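Local structure of serpin B3 (Homo sapiens, 4ZK3) at residues S33-L38 with H83-L88; M40-A45 with Q51-V56; D97-K102 with G238-M243; I234-K237 with S242-V245. The protein belongs to the serpin family of protease inhibitors and probably traps papain-like cysteine proteases, as a bait whose reactive-centre loop inserts into its main sheet when cut. One frame throughout, in Å; residues are numbered along the deposited sequence.

How the contacts relate
From the N terminus, helix 31-42 comes first and serves two contacts. Its first half meets helix 81-91 in contact 1; its end turns back against helix 47-57 in contact 2, a short loop lying wholly within the longer one that contact 1 closes. The two touch, with centres 12 Å apart. Contact 3 opens only after contact 1 has closed, and joins the start of strand 99-110 to residues 238-243 far along the chain. Contact 4 closes the hairpin of strands 229-235 and 241-248; it shares Ser-242 and Met-243 with contact 3. Contacts 1 and 2 tie helices together behind sheet A; contact 3 joins sheet A to sheet B, and contact 4 lies within sheet B.

Contact 1 of 4, residues S33-L38 with H83-L88; sequences SITSAL and HQFQKL
Phe-85 reaches from helix 81-91 with the far end of its ring, and the atoms CE2, CZ and CE1 meet the neighbouring side chains Thr-35 and Ser-36 of helix 31-42. The methyl CG2 of Thr-35 comes in aslant at one corner, 3.4 Å from CE2 of Phe-85. At the other corner CB of Ser-36 lies 3.8 Å from CE1 of the same ring, also at a slant. With CG turned roughly opposite the backbone N (chi1 -152°), the phenyl group spans the gap between the helices, whose closest CA atoms, those of Ser-36 and Phe-85, are 8.1 Å apart. Small residues suit the receiving side because a bulky ring must fit between the two backbones. Both hydroxyls are engaged elsewhere: OG1 of Thr-35 bonds Pro-31 O within its own helix, whereas OG of Ser-36 bonds Asn-105 ND2 beneath, on strand 99-110 of sheet A. Ser-33, one turn earlier, similarly bonds Thr-347 on strand 340-351, the inserted segment of the reactive-centre loop. The carbons of Thr-35 and Ser-36 therefore serve the phenyl ring while their oxygens serve other partners, and these two segments meet through apolar contact alone, with no hydrogen bond between them.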
# COMPACT_ATOMS: atom_id res chain seq x y z
N SER A 33 -1.61 4.06 -1.77
CA SER A 33 -2.16 3.93 -3.15
C SER A 33 -3.66 3.86 -3.12
O SER A 33 -4.39 4.52 -3.91
CB SER A 33 -1.55 2.70 -3.82
OG SER A 33 -2.23 2.41 -5.02
N ILE A 34 -4.17 3.14 -2.14
CA ILE A 34 -5.62 2.99 -2.04
C ILE A 34 -6.26 4.28 -1.54
O ILE A 34 -7.28 4.73 -2.08
CB ILE A 34 -5.97 1.84 -1.14
CG1 ILE A 34 -5.34 0.58 -1.69
CG2 ILE A 34 -7.46 1.71 -1.08
CD1 ILE A 34 -5.36 -0.60 -0.77
N THR A 35 -5.66 4.88 -0.54
CA THR A 35 -6.12 6.20 -0.09
C THR A 35 -6.18 7.19 -1.21
O THR A 35 -7.16 7.91 -1.40
CB THR A 35 -5.26 6.72 1.04
OG1 THR A 35 -5.41 5.86 2.17
CG2 THR A 35 -5.71 8.10 1.42
N SER A 36 -5.12 7.23 -2.00
CA SER A 36 -5.04 8.18 -3.12
C SER A 36 -6.16 7.96 -4.16
O SER A 36 -6.78 8.91 -4.62
CB SER A 36 -3.63 8.12 -3.72
OG SER A 36 -3.49 8.96 -4.83
N ALA A 37 -6.42 6.73 -4.55
CA ALA A 37 -7.44 6.45 -5.48
C ALA A 37 -8.82 6.82 -4.95
O ALA A 37 -9.64 7.37 -5.67
CB ALA A 37 -7.41 4.96 -5.88
N LEU A 38 -9.09 6.49 -3.71
CA LEU A 38 -10.41 6.80 -3.12
C LEU A 38 -10.58 8.30 -2.86
O LEU A 38 -11.68 8.79 -2.86
CB LEU A 38 -10.62 5.95 -1.87
CG LEU A 38 -10.68 4.45 -2.18
CD1 LEU A 38 -10.90 3.67 -0.91
CD2 LEU A 38 -11.72 4.15 -3.25
N HIS A 83 -5.77 19.17 0.38
CA HIS A 83 -4.57 20.01 0.37
C HIS A 83 -3.44 19.30 1.08
O HIS A 83 -2.28 19.36 0.69
CB HIS A 83 -4.81 21.33 1.15
CG HIS A 83 -5.66 22.34 0.45
ND1 HIS A 83 -5.13 23.44 -0.19
CD2 HIS A 83 -7.01 22.45 0.32
CE1 HIS A 83 -6.11 24.17 -0.71
NE2 HIS A 83 -7.26 23.59 -0.41
N GLN A 84 -3.77 18.69 2.20
CA GLN A 84 -2.75 18.00 3.00
C GLN A 84 -2.24 16.77 2.23
O GLN A 84 -1.03 16.50 2.18
CB GLN A 84 -3.31 17.65 4.39
CG GLN A 84 -3.69 18.91 5.16
CD GLN A 84 -3.97 18.64 6.61
OE1 GLN A 84 -4.98 19.09 7.15
NE2 GLN A 84 -3.09 17.89 7.25
N PHE A 85 -3.16 16.10 1.54
CA PHE A 85 -2.77 14.99 0.71
C PHE A 85 -1.92 15.46 -0.49
O PHE A 85 -0.97 14.78 -0.86
CB PHE A 85 -4.00 14.19 0.25
CG PHE A 85 -3.68 12.76 -0.02
CD1 PHE A 85 -3.27 12.38 -1.25
CD2 PHE A 85 -3.69 11.83 1.00
CE1 PHE A 85 -2.91 11.07 -1.49
CE2 PHE A 85 -3.34 10.51 0.78
CZ PHE A 85 -2.96 10.12 -0.46
N GLN A 86 -2.24 16.62 -1.06
CA GLN A 86 -1.43 17.15 -2.13
C GLN A 86 0.02 17.37 -1.69
O GLN A 86 0.96 17.08 -2.46
CB GLN A 86 -2.04 18.44 -2.64
CG GLN A 86 -1.21 19.18 -3.64
CD GLN A 86 -1.65 20.64 -3.73
OE1 GLN A 86 -2.83 21.00 -3.46
NE2 GLN A 86 -0.71 21.50 -4.06
N LYS A 87 0.20 17.88 -0.47
CA LYS A 87 1.56 18.08 0.07
C LYS A 87 2.27 16.73 0.21
O LYS A 87 3.43 16.59 -0.18
CB LYS A 87 1.50 18.75 1.45
CG LYS A 87 1.35 20.27 1.41
CD LYS A 87 1.82 20.90 2.73
CE LYS A 87 2.28 22.36 2.59
NZ LYS A 87 1.26 23.37 3.01
N LEU A 88 1.58 15.72 0.74
CA LEU A 88 2.14 14.38 0.77
C LEU A 88 2.57 13.87 -0.60
O LEU A 88 3.70 13.39 -0.74
CB LEU A 88 1.15 13.36 1.33
CG LEU A 88 1.15 13.09 2.83
CD1 LEU A 88 0.21 11.91 3.07
CD2 LEU A 88 2.55 12.83 3.38

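Contact 2 of 4, residues M40-A45 with Q51-V56; sequences MVLLGA and QQIKKV
Ile-53 fits against Val-41, Leu-42 and Ala-45 where two consecutive helices of the serpin fold are joined by a short turn, helix 31-42 leading through a type I turn (Leu-42 to Ala-45) towards helix 47-57. Each branch of Ile-53 has its own partner. CG2, opposite the backbone N, lies 3.9 Å from CB of Leu-42, the two side chains running past one another in opposite directions. CD1, on the other branch, extends across Val-41, 3.9 Å from its CG1, and also meets the methyl of Ala-45, at 4.2 Å from CB. A beta-branched residue is apt here, since it sends one branch to Leu-42 and the other to Val-41 and Ala-45. Leu-42 continues outward to Lys-54, whose CG touches both of its methyls, the two side chains crossing at about a right angle; a lysine suits this margin because its carbons can pack while the bent chain carries the amine beyond contact distance of the leucine.

In the next shell, Ala-50 and His-82 flank Leu-42, and Ile-307 lies against Val-41. Helix 47-57 is also tied to residues 305-306: OE1 of Gln-52 accepts bonds from the backbone N atoms of Val-305 and Asp-306. On the first helix, the last carbonyls close the turn: N of Ala-45 bonds O of Leu-42 at 2.8 Å, which brings the alanine methyl round to face Ile-53. Packing is tightest at the margin, where CD2 of Leu-42 sits just 3.5 Å from CG of Lys-54.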
# COMPACT_ATOMS: atom_id res chain seq x y z
N MET A 40 -9.44 10.61 -4.89
CA MET A 40 -9.92 11.10 -6.17
C MET A 40 -11.41 10.85 -6.40
O MET A 40 -12.11 11.72 -7.00
CB MET A 40 -9.14 10.48 -7.31
CG MET A 40 -7.70 10.94 -7.45
SD MET A 40 -6.97 10.33 -9.01
CE MET A 40 -6.68 8.63 -8.57
N VAL A 41 -11.92 9.72 -5.91
CA VAL A 41 -13.38 9.46 -5.92
C VAL A 41 -14.14 10.45 -5.00
O VAL A 41 -15.13 11.06 -5.40
CB VAL A 41 -13.68 8.05 -5.44
CG1 VAL A 41 -15.20 7.84 -5.37
CG2 VAL A 41 -13.02 6.97 -6.33
N LEU A 42 -13.63 10.67 -3.79
CA LEU A 42 -14.27 11.58 -2.82
C LEU A 42 -14.48 12.98 -3.36
O LEU A 42 -15.54 13.55 -3.22
CB LEU A 42 -13.38 11.69 -1.57
CG LEU A 42 -13.86 12.51 -0.36
CD1 LEU A 42 -15.31 12.22 -0.04
CD2 LEU A 42 -12.97 12.23 0.84
N LEU A 43 -13.44 13.55 -3.97
CA LEU A 43 -13.54 14.83 -4.65
C LEU A 43 -14.75 14.96 -5.58
O LEU A 43 -15.22 16.05 -5.84
CB LEU A 43 -12.24 15.04 -5.45
CG LEU A 43 -11.51 16.35 -5.53
CD1 LEU A 43 -11.73 17.27 -4.34
CD2 LEU A 43 -10.02 16.07 -5.78
N GLY A 44 -15.27 13.87 -6.14
CA GLY A 44 -16.46 14.00 -6.97
C GLY A 44 -17.75 13.51 -6.31
O GLY A 44 -18.81 13.52 -6.95
N ALA A 45 -17.67 13.07 -5.05
CA ALA A 45 -18.82 12.50 -4.34
C ALA A 45 -19.60 13.62 -3.60
O ALA A 45 -19.05 14.69 -3.33
CB ALA A 45 -18.35 11.44 -3.32
N GLN A 51 -19.72 11.12 2.64
CA GLN A 51 -19.52 10.94 4.07
C GLN A 51 -19.06 9.51 4.41
O GLN A 51 -18.21 9.31 5.24
CB GLN A 51 -20.78 11.33 4.87
CG GLN A 51 -20.48 11.64 6.34
CD GLN A 51 -19.46 12.79 6.50
OE1 GLN A 51 -19.45 13.75 5.71
NE2 GLN A 51 -18.59 12.67 7.52
N GLN A 52 -19.58 8.50 3.74
CA GLN A 52 -19.10 7.13 3.93
C GLN A 52 -17.59 6.95 3.52
O GLN A 52 -16.83 6.19 4.13
CB GLN A 52 -19.98 6.21 3.07
CG GLN A 52 -21.37 6.04 3.67
CD GLN A 52 -22.33 5.26 2.82
OE1 GLN A 52 -22.01 4.77 1.73
NE2 GLN A 52 -23.55 5.13 3.32
N ILE A 53 -17.17 7.66 2.49
CA ILE A 53 -15.78 7.52 2.01
C ILE A 53 -14.88 8.13 3.03
O ILE A 53 -13.91 7.50 3.44
CB ILE A 53 -15.56 8.17 0.61
CG1 ILE A 53 -16.28 7.34 -0.42
CG2 ILE A 53 -14.06 8.25 0.23
CD1 ILE A 53 -16.48 8.07 -1.71
N LYS A 54 -15.23 9.34 3.46
CA LYS A 54 -14.44 10.04 4.45
C LYS A 54 -14.27 9.19 5.68
O LYS A 54 -13.16 9.15 6.25
CB LYS A 54 -15.01 11.41 4.82
CG LYS A 54 -14.48 12.54 3.97
CD LYS A 54 -14.88 13.93 4.46
CE LYS A 54 -16.37 14.13 4.22
NZ LYS A 54 -16.70 15.35 3.40
N LYS A 55 -15.34 8.53 6.12
CA LYS A 55 -15.26 7.74 7.33
C LYS A 55 -14.34 6.50 7.17
O LYS A 55 -13.57 6.18 8.04
CB LYS A 55 -16.65 7.26 7.75
CG LYS A 55 -16.54 6.27 8.90
CD LYS A 55 -17.86 5.98 9.59
CE LYS A 55 -17.57 5.55 11.03
NZ LYS A 55 -18.34 4.32 11.35
N VAL A 56 -14.47 5.80 6.06
CA VAL A 56 -13.62 4.66 5.74
C VAL A 56 -12.16 5.07 5.69
O VAL A 56 -11.32 4.36 6.22
CB VAL A 56 -14.10 4.03 4.45
CG1 VAL A 56 -13.05 3.14 3.78
CG2 VAL A 56 -15.39 3.25 4.73

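Contact 3 of 4, residues D97-K102 with G238-M243; sequences DAYELK and GKDLSM
Tyr-99 and Asp-240 form the tight end of this contact: the phenol OH donates to OD2 over 2.6 Å, using the lone pair of OD2 that faces away from OD1. The oxygen lies in the plane of the ring, at its edge, while the carboxylate plane itself stands almost upright to the ring (89°). Leu-241 closes in over one face of the same ring. Its CD1 is 3.9 Å from the ring centroid, offset toward the CE2 side, where the separation from CE2 is 3.6 Å, a CH-pi contact. The tyrosine thus offers a hydroxyl to a charge and a flat surface to a methyl, and its torsion (chi1 74°, CG between N and the carbonyl carbon) swings the ring across to do both. OD2 is gripped again by Lys-94 and OD1 by Lys-377, two salt bridges that probably favour the ionised carboxylate and hold it steady.

Elsewhere the contact slackens. The methyls of Leu-101 and Leu-241 meet at only 4.4 Å between their CD2 atoms. Toward solvent lies the exposed turn of Gly-238 and Lys-239; glycine suits the positive phi (99°) at its position in this turn. Lys-239 turns outward and bridges to Glu-187.

Leu-101 and Leu-241 both also rest on Phe-182 of strand 174-185, and Leu-241 reaches Ile-373 of strand 369-375, so the contact fills the junction where strand 99-110 of sheet A passes the start of strand 241-248 of sheet B.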
# COMPACT_ATOMS: atom_id res chain seq x y z
N ASP A 97 20.63 9.21 -5.91
CA ASP A 97 21.46 8.13 -6.36
C ASP A 97 21.18 6.81 -5.63
O ASP A 97 21.47 5.73 -6.13
CB ASP A 97 22.95 8.51 -6.20
CG ASP A 97 23.34 8.79 -4.75
OD1 ASP A 97 22.76 9.64 -4.06
OD2 ASP A 97 24.28 8.15 -4.27
N ALA A 98 20.66 6.87 -4.43
CA ALA A 98 20.43 5.62 -3.66
C ALA A 98 19.02 4.97 -3.82
O ALA A 98 18.82 3.80 -3.53
CB ALA A 98 20.67 5.96 -2.21
N TYR A 99 18.02 5.75 -4.21
CA TYR A 99 16.64 5.24 -4.31
C TYR A 99 15.80 6.05 -5.27
O TYR A 99 16.14 7.19 -5.60
CB TYR A 99 15.98 5.18 -2.92
CG TYR A 99 15.58 6.51 -2.34
CD1 TYR A 99 16.44 7.24 -1.52
CD2 TYR A 99 14.29 7.06 -2.60
CE1 TYR A 99 16.04 8.47 -0.98
CE2 TYR A 99 13.90 8.28 -2.07
CZ TYR A 99 14.77 8.98 -1.27
OH TYR A 99 14.35 10.19 -0.75
N GLU A 100 14.70 5.42 -5.71
CA GLU A 100 13.65 6.07 -6.42
C GLU A 100 12.31 5.81 -5.71
O GLU A 100 12.00 4.65 -5.37
CB GLU A 100 13.54 5.46 -7.80
CG GLU A 100 12.55 6.20 -8.65
CD GLU A 100 12.46 5.67 -10.03
OE1 GLU A 100 12.90 4.52 -10.26
OE2 GLU A 100 11.94 6.40 -10.88
N LEU A 101 11.55 6.88 -5.49
CA LEU A 101 10.19 6.83 -5.03
C LEU A 101 9.32 7.64 -5.99
O LEU A 101 9.63 8.80 -6.28
CB LEU A 101 10.10 7.39 -3.61
CG LEU A 101 8.67 7.35 -3.10
CD1 LEU A 101 8.04 5.93 -3.03
CD2 LEU A 101 8.60 8.00 -1.76
N LYS A 102 8.23 7.07 -6.49
CA LYS A 102 7.40 7.81 -7.36
C LYS A 102 5.98 7.33 -7.26
O LYS A 102 5.70 6.17 -6.96
CB LYS A 102 7.88 7.80 -8.79
CG LYS A 102 7.97 6.49 -9.44
CD LYS A 102 8.42 6.55 -10.89
CE LYS A 102 8.74 5.14 -11.34
NZ LYS A 102 8.73 4.94 -12.84
N GLY A 238 20.50 7.00 2.72
CA GLY A 238 20.06 8.39 2.76
C GLY A 238 19.13 8.62 3.94
O GLY A 238 18.87 9.75 4.27
N LYS A 239 18.63 7.54 4.55
CA LYS A 239 17.67 7.57 5.63
C LYS A 239 16.36 8.34 5.32
O LYS A 239 15.67 8.75 6.23
CB LYS A 239 18.29 8.12 6.92
CG LYS A 239 19.53 7.38 7.44
CD LYS A 239 19.93 7.99 8.81
CE LYS A 239 21.42 7.98 9.09
NZ LYS A 239 21.82 6.59 9.44
N ASP A 240 15.97 8.48 4.07
CA ASP A 240 14.64 9.09 3.83
C ASP A 240 13.48 8.10 4.12
O ASP A 240 12.33 8.52 4.49
CB ASP A 240 14.57 9.64 2.40
CG ASP A 240 15.46 10.90 2.24
OD1 ASP A 240 15.85 11.46 3.29
OD2 ASP A 240 15.80 11.25 1.10
N LEU A 241 13.81 6.82 3.94
CA LEU A 241 12.89 5.73 4.09
C LEU A 241 13.52 4.60 4.91
O LEU A 241 14.74 4.47 4.99
CB LEU A 241 12.49 5.22 2.72
CG LEU A 241 11.60 6.17 1.92
CD1 LEU A 241 12.36 6.75 0.76
CD2 LEU A 241 10.36 5.44 1.40
N SER A 242 12.67 3.82 5.57
CA SER A 242 13.13 2.64 6.30
C SER A 242 12.14 1.49 6.15
O SER A 242 10.98 1.69 5.89
CB SER A 242 13.21 2.94 7.78
OG SER A 242 14.25 3.79 8.09
N MET A 243 12.61 0.29 6.40
CA MET A 243 11.75 -0.88 6.47
C MET A 243 11.74 -1.21 7.95
O MET A 243 12.80 -1.35 8.55
CB MET A 243 12.27 -2.08 5.69
CG MET A 243 11.41 -3.34 5.91
SD MET A 243 11.71 -4.77 4.85
CE MET A 243 10.98 -4.31 3.28

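Contact 4 of 4, residues I234-K237 with S242-V245; sequences IPYK and SMIV
OG of Ser-242, 3.6 Å from CA of Pro-235 across the strands, is gripped by two polar groups: the carboxylate OE2 of Glu-233 and the amide ND2 of Asn-376. A small hydroxyl residue suits this place, close against the neighbouring backbone yet able to hold both partners. Next along the ladder, Ile-234 and Met-243 form an antiparallel hydrogen-bonded pair. N of Ile-234 donates to O of Met-243 over 2.8 Å, and N of Met-243 returns a bond of 3.0 Å to O of Ile-234, nearly straight at 178°. Pro-235 faces Ser-242 in the non-hydrogen-bonded pair, where its missing N-H costs no bond to this strand.

On the side of Ile-234 and Met-243, CD1 of Ile-234 reaches CG2 of Val-245 at 4.2 Å, and Leu-282 and Leu-284 of strand 276-294 continue the apolar layer. Past the strand end, Tyr-236 lays its ring obliquely along the backbone from Ser-242 to Met-243. The methionine chain bends at its last torsion (chi3 -75°), so that CE meets OH of Tyr-236 at 3.6 Å. That hydroxyl is buried with no polar partner, while its ring also meets Trp-186 nearly in parallel and Phe-182 edge-to-face. The whole is an antiparallel beta hairpin, strands 229-235 and 241-248, of serpin sheet B, with aromatic packing beside its loop end.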
# COMPACT_ATOMS: atom_id res chain seq x y z
N ILE A 234 15.37 -0.93 9.66
CA ILE A 234 16.43 -1.20 8.71
C ILE A 234 16.39 -0.03 7.73
O ILE A 234 15.54 -0.01 6.86
CB ILE A 234 16.24 -2.53 7.95
CG1 ILE A 234 15.91 -3.67 8.91
CG2 ILE A 234 17.50 -2.86 7.17
CD1 ILE A 234 15.57 -5.02 8.29
N PRO A 235 17.31 0.96 7.88
CA PRO A 235 17.19 2.12 6.99
C PRO A 235 17.59 1.86 5.54
O PRO A 235 18.51 1.08 5.27
CB PRO A 235 18.15 3.13 7.59
CG PRO A 235 18.36 2.71 9.01
CD PRO A 235 18.29 1.20 8.97
N TYR A 236 16.96 2.59 4.63
CA TYR A 236 17.48 2.72 3.29
C TYR A 236 18.55 3.79 3.27
O TYR A 236 18.57 4.70 4.07
CB TYR A 236 16.35 2.97 2.29
CG TYR A 236 15.44 1.74 2.22
CD1 TYR A 236 15.82 0.61 1.47
CD2 TYR A 236 14.23 1.72 2.87
CE1 TYR A 236 15.04 -0.53 1.42
CE2 TYR A 236 13.41 0.59 2.84
CZ TYR A 236 13.82 -0.54 2.12
OH TYR A 236 13.06 -1.66 2.07
N LYS A 237 19.45 3.67 2.32
CA LYS A 237 20.53 4.65 2.18
C LYS A 237 19.97 6.03 1.94
O LYS A 237 19.14 6.22 1.05
CB LYS A 237 21.44 4.24 1.03
CG LYS A 237 22.72 5.07 0.94
CD LYS A 237 23.56 4.66 -0.26
CE LYS A 237 24.68 5.68 -0.53
NZ LYS A 237 25.92 4.90 -0.72
N SER A 242 12.67 3.82 5.57
CA SER A 242 13.13 2.64 6.30
C SER A 242 12.14 1.49 6.15
O SER A 242 10.98 1.69 5.89
CB SER A 242 13.21 2.94 7.78
OG SER A 242 14.25 3.79 8.09
N MET A 243 12.61 0.29 6.40
CA MET A 243 11.75 -0.88 6.47
C MET A 243 11.74 -1.21 7.95
O MET A 243 12.80 -1.35 8.55
CB MET A 243 12.27 -2.08 5.69
CG MET A 243 11.41 -3.34 5.91
SD MET A 243 11.71 -4.77 4.85
CE MET A 243 10.98 -4.31 3.28
N ILE A 244 10.55 -1.30 8.51
CA ILE A 244 10.39 -1.67 9.94
C ILE A 244 9.90 -3.10 9.95
O ILE A 244 8.99 -3.43 9.17
CB ILE A 244 9.30 -0.83 10.60
CG1 ILE A 244 9.66 0.63 10.50
CG2 ILE A 244 9.03 -1.27 12.05
CD1 ILE A 244 11.03 0.96 10.94
N VAL A 245 10.44 -3.92 10.84
CA VAL A 245 10.03 -5.33 10.93
C VAL A 245 9.63 -5.65 12.38
O VAL A 245 10.30 -5.21 13.31
CB VAL A 245 11.18 -6.28 10.51
CG1 VAL A 245 10.81 -7.75 10.69
CG2 VAL A 245 11.61 -6.06 9.08